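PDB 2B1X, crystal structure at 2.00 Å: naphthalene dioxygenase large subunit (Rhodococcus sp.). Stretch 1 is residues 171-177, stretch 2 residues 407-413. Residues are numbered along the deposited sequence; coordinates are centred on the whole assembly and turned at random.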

ATOM      1  N   GLY A 171      20.594  35.641   4.918  1.00 13.72           N
ATOM      2  CA  GLY A 171      21.867  36.312   4.730  1.00 13.83           C
ATOM      3  C   GLY A 171      21.996  36.961   3.364  1.00 14.69           C
ATOM      4  O   GLY A 171      21.104  37.705   2.924  1.00 14.54           O
ATOM      5  N   ASP A 172      23.110  36.678   2.683  1.00 14.99           N
ATOM      6  CA  ASP A 172      23.425  37.305   1.412  1.00 15.57           C
ATOM      7  C   ASP A 172      22.447  36.913   0.299  1.00 15.50           C
ATOM      8  O   ASP A 172      22.344  37.604  -0.716  1.00 14.99           O
ATOM      9  CB  ASP A 172      24.848  36.943   0.995  1.00 16.39           C
ATOM     10  CG  ASP A 172      25.916  37.722   1.774  1.00 19.17           C
ATOM     11  OD1 ASP A 172      25.608  38.750   2.409  1.00 20.52           O
ATOM     12  OD2 ASP A 172      27.116  37.365   1.799  1.00 23.09           O
ATOM     13  N   LEU A 173      21.737  35.801   0.491  1.00 15.02           N
ATOM     14  CA  LEU A 173      20.705  35.397  -0.452  1.00 15.38           C
ATOM     15  C   LEU A 173      19.615  36.449  -0.638  1.00 14.63           C
ATOM     16  O   LEU A 173      19.032  36.542  -1.719  1.00 14.86           O
ATOM     17  CB  LEU A 173      20.087  34.071  -0.038  1.00 14.89           C
ATOM     18  CG  LEU A 173      19.709  33.000  -1.056  1.00 17.88           C
ATOM     19  CD1 LEU A 173      18.220  32.692  -0.987  1.00 16.82           C
ATOM     20  CD2 LEU A 173      20.192  33.192  -2.499  1.00 17.17           C
ATOM     21  N   LYS A 174      19.373  37.274   0.387  1.00 14.32           N
ATOM     22  CA  LYS A 174      18.352  38.324   0.300  1.00 14.54           C
ATOM     23  C   LYS A 174      18.511  39.229  -0.927  1.00 14.84           C
ATOM     24  O   LYS A 174      17.515  39.606  -1.554  1.00 15.31           O
ATOM     25  CB  LYS A 174      18.277  39.145   1.597  1.00 14.06           C
ATOM     26  CG  LYS A 174      17.818  38.280   2.802  1.00 14.78           C
ATOM     27  CD  LYS A 174      17.355  39.117   4.009  1.00 14.93           C
ATOM     28  CE  LYS A 174      18.469  40.001   4.595  1.00 15.80           C
ATOM     29  NZ  LYS A 174      19.696  39.182   4.877  1.00 15.75           N
ATOM     30  N   PHE A 175      19.756  39.564  -1.270  1.00 14.53           N
ATOM     31  CA  PHE A 175      20.096  40.367  -2.458  1.00 14.82           C
ATOM     32  C   PHE A 175      19.472  39.815  -3.752  1.00 14.64           C
ATOM     33  O   PHE A 175      18.976  40.568  -4.583  1.00 15.27           O
ATOM     34  CB  PHE A 175      21.622  40.434  -2.596  1.00 14.71           C
ATOM     35  CG  PHE A 175      22.112  41.202  -3.809  1.00 15.87           C
ATOM     36  CD1 PHE A 175      22.236  40.577  -5.046  1.00 15.81           C
ATOM     37  CD2 PHE A 175      22.492  42.534  -3.698  1.00 16.07           C
ATOM     38  CE1 PHE A 175      22.697  41.288  -6.149  1.00 16.85           C
ATOM     39  CE2 PHE A 175      22.963  43.240  -4.791  1.00 16.14           C
ATOM     40  CZ  PHE A 175      23.060  42.622  -6.023  1.00 16.94           C
ATOM     41  N   TYR A 176      19.472  38.496  -3.879  1.00 14.58           N
ATOM     42  CA  TYR A 176      18.979  37.799  -5.067  1.00 14.37           C
ATOM     43  C   TYR A 176      17.488  37.526  -4.977  1.00 14.16           C
ATOM     44  O   TYR A 176      16.793  37.627  -5.971  1.00 14.77           O
ATOM     45  CB  TYR A 176      19.766  36.493  -5.270  1.00 13.23           C
ATOM     46  CG  TYR A 176      21.234  36.772  -5.455  1.00 13.25           C
ATOM     47  CD1 TYR A 176      22.141  36.601  -4.401  1.00 11.17           C
ATOM     48  CD2 TYR A 176      21.721  37.260  -6.674  1.00 12.59           C
ATOM     49  CE1 TYR A 176      23.514  36.896  -4.563  1.00 12.60           C
ATOM     50  CE2 TYR A 176      23.067  37.552  -6.842  1.00 12.68           C
ATOM     51  CZ  TYR A 176      23.971  37.365  -5.795  1.00 12.27           C
ATOM     52  OH  TYR A 176      25.325  37.694  -5.976  1.00 12.54           O
ATOM     53  N   LEU A 177      17.002  37.167  -3.801  1.00 13.99           N
ATOM     54  CA  LEU A 177      15.554  37.003  -3.606  1.00 14.47           C
ATOM     55  C   LEU A 177      14.799  38.282  -3.993  1.00 14.66           C
ATOM     56  O   LEU A 177      13.737  38.226  -4.613  1.00 14.90           O
ATOM     57  CB  LEU A 177      15.235  36.631  -2.168  1.00 13.56           C
ATOM     58  CG  LEU A 177      15.678  35.221  -1.710  1.00 15.46           C
ATOM     59  CD1 LEU A 177      15.360  35.083  -0.207  1.00 12.45           C
ATOM     60  CD2 LEU A 177      15.020  34.076  -2.512  1.00 12.72           C
ATOM     61  N   ASN A 407      34.994  40.111 -10.888  1.00 25.35           N
ATOM     62  CA  ASN A 407      34.150  41.178 -11.407  1.00 24.88           C
ATOM     63  C   ASN A 407      32.651  41.084 -11.027  1.00 24.33           C
ATOM     64  O   ASN A 407      31.869  41.957 -11.399  1.00 24.20           O
ATOM     65  CB  ASN A 407      34.325  41.245 -12.929  1.00 24.95           C
ATOM     66  CG  ASN A 407      35.791  41.459 -13.341  1.00 26.43           C
ATOM     67  OD1 ASN A 407      36.430  42.440 -12.925  1.00 27.38           O
ATOM     68  ND2 ASN A 407      36.328  40.543 -14.141  1.00 27.26           N
ATOM     69  N   TRP A 408      32.240  40.044 -10.294  1.00 23.67           N
ATOM     70  CA  TRP A 408      30.818  39.929  -9.923  1.00 22.41           C
ATOM     71  C   TRP A 408      30.440  40.984  -8.887  1.00 22.63           C
ATOM     72  O   TRP A 408      31.147  41.148  -7.892  1.00 22.47           O
ATOM     73  CB  TRP A 408      30.468  38.537  -9.422  1.00 21.77           C
ATOM     74  CG  TRP A 408      28.991  38.335  -9.279  1.00 19.61           C
ATOM     75  CD1 TRP A 408      28.287  38.116  -8.111  1.00 18.96           C
ATOM     76  CD2 TRP A 408      28.030  38.292 -10.341  1.00 17.47           C
ATOM     77  NE1 TRP A 408      26.950  37.964  -8.391  1.00 17.48           N
ATOM     78  CE2 TRP A 408      26.762  38.063  -9.751  1.00 17.63           C
ATOM     79  CE3 TRP A 408      28.107  38.433 -11.741  1.00 16.91           C
ATOM     80  CZ2 TRP A 408      25.587  37.955 -10.508  1.00 15.89           C
ATOM     81  CZ3 TRP A 408      26.943  38.329 -12.495  1.00 16.04           C
ATOM     82  CH2 TRP A 408      25.691  38.096 -11.870  1.00 17.28           C
ATOM     83  N   THR A 409      29.336  41.692  -9.140  1.00 22.89           N
ATOM     84  CA  THR A 409      28.908  42.835  -8.317  1.00 23.43           C
ATOM     85  C   THR A 409      27.932  42.462  -7.196  1.00 22.87           C
ATOM     86  O   THR A 409      27.564  43.306  -6.378  1.00 24.28           O
ATOM     87  CB  THR A 409      28.279  43.974  -9.187  1.00 23.93           C
ATOM     88  OG1 THR A 409      27.241  43.448 -10.038  1.00 25.59           O
ATOM     89  CG2 THR A 409      29.295  44.556 -10.148  1.00 23.48           C
ATOM     90  N   GLY A 410      27.503  41.212  -7.157  1.00 21.87           N
ATOM     91  CA  GLY A 410      26.639  40.767  -6.077  1.00 20.09           C
ATOM     92  C   GLY A 410      27.431  40.056  -4.984  1.00 19.01           C
ATOM     93  O   GLY A 410      28.611  39.750  -5.171  1.00 18.22           O
ATOM     94  N   PRO A 411      26.796  39.818  -3.839  1.00 18.26           N
ATOM     95  CA  PRO A 411      27.442  39.101  -2.736  1.00 17.91           C
ATOM     96  C   PRO A 411      27.465  37.565  -2.981  1.00 17.81           C
ATOM     97  O   PRO A 411      26.862  37.071  -3.949  1.00 16.97           O
ATOM     98  CB  PRO A 411      26.557  39.465  -1.543  1.00 17.38           C
ATOM     99  CG  PRO A 411      25.193  39.623  -2.147  1.00 17.82           C
ATOM    100  CD  PRO A 411      25.419  40.236  -3.500  1.00 18.10           C
ATOM    101  N   GLY A 412      28.150  36.827  -2.112  1.00 17.70           N
ATOM    102  CA  GLY A 412      28.191  35.374  -2.227  1.00 18.24           C
ATOM    103  C   GLY A 412      29.450  34.919  -2.944  1.00 18.62           C
ATOM    104  O   GLY A 412      30.283  35.732  -3.350  1.00 18.63           O
ATOM    105  N   GLU A 413      29.619  33.617  -3.072  1.00 18.51           N
ATOM    106  CA  GLU A 413      30.757  33.085  -3.812  1.00 18.76           C
ATOM    107  C   GLU A 413      30.280  32.736  -5.221  1.00 18.17           C
ATOM    108  O   GLU A 413      29.440  31.835  -5.397  1.00 16.84           O
ATOM    109  CB  GLU A 413      31.338  31.857  -3.093  1.00 19.44           C
ATOM    110  CG  GLU A 413      32.580  31.252  -3.750  1.00 23.77           C
ATOM    111  CD  GLU A 413      33.132  30.036  -2.988  1.00 27.79           C
ATOM    112  OE1 GLU A 413      33.286  28.945  -3.595  1.00 28.21           O
ATOM    113  OE2 GLU A 413      33.427  30.168  -1.779  1.00 30.99           O
TER

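What holds the two stretches together most firmly? The phenol oxygen of Tyr176 does, by serving as donor and acceptor at once. It gives its proton to the backbone carbonyl of Pro411, with Tyr176 OH to Pro411 O at 2.6 Å, and receives one from the indole of Trp408, whose NE1 lies 2.9 Å from Tyr176 OH with a nearly straight N-H···O angle of 160°. Both partners sit at the edge of the tyrosine ring, near its plane, where a phenol oxygen is well placed to bond. Pro411 N, 3.4 Å from Tyr176 OH, forms no hydrogen bond, as it has no hydrogen to share and the hydroxyl's own proton goes to Pro411 O.

How does the backbone allow this? Stretch 1 turns into a helix that includes Phe175 and Tyr176, while stretch 2 runs past it as an irregular loop. No backbone-to-backbone hydrogen bond joins them; their CA atoms come nearest at Asp172 and Pro411, 6.0 Å apart. The CB of Tyr176 points sideways, but the ring carries its hydroxyl to the loop.

Why does Gly410 suit this spot? Gly410 CA packs 4.0 Å from Phe175 CE1, and an ideal CB on Gly410 would point toward stretch 1, clashing with Tyr176 OH at 2.3 Å and sitting tightly against Phe175 CE1 at 3.2 Å.

What fills the space around the polar centre? Pro411 contributes most, with the largest covered area of any residue in the contact. Pro411 CD lies over one face of Phe175, 3.6 Å from the ring centroid and 17° off the normal, a CH-pi contact in which a carbon beside the proline nitrogen meets the aromatic cloud. Pro411 CD is also 4.0 Å from Tyr176 CZ. Farther out, Asp172 CG approaches Pro411 CB at 3.8 Å, a van der Waals contact made by an exposed residue.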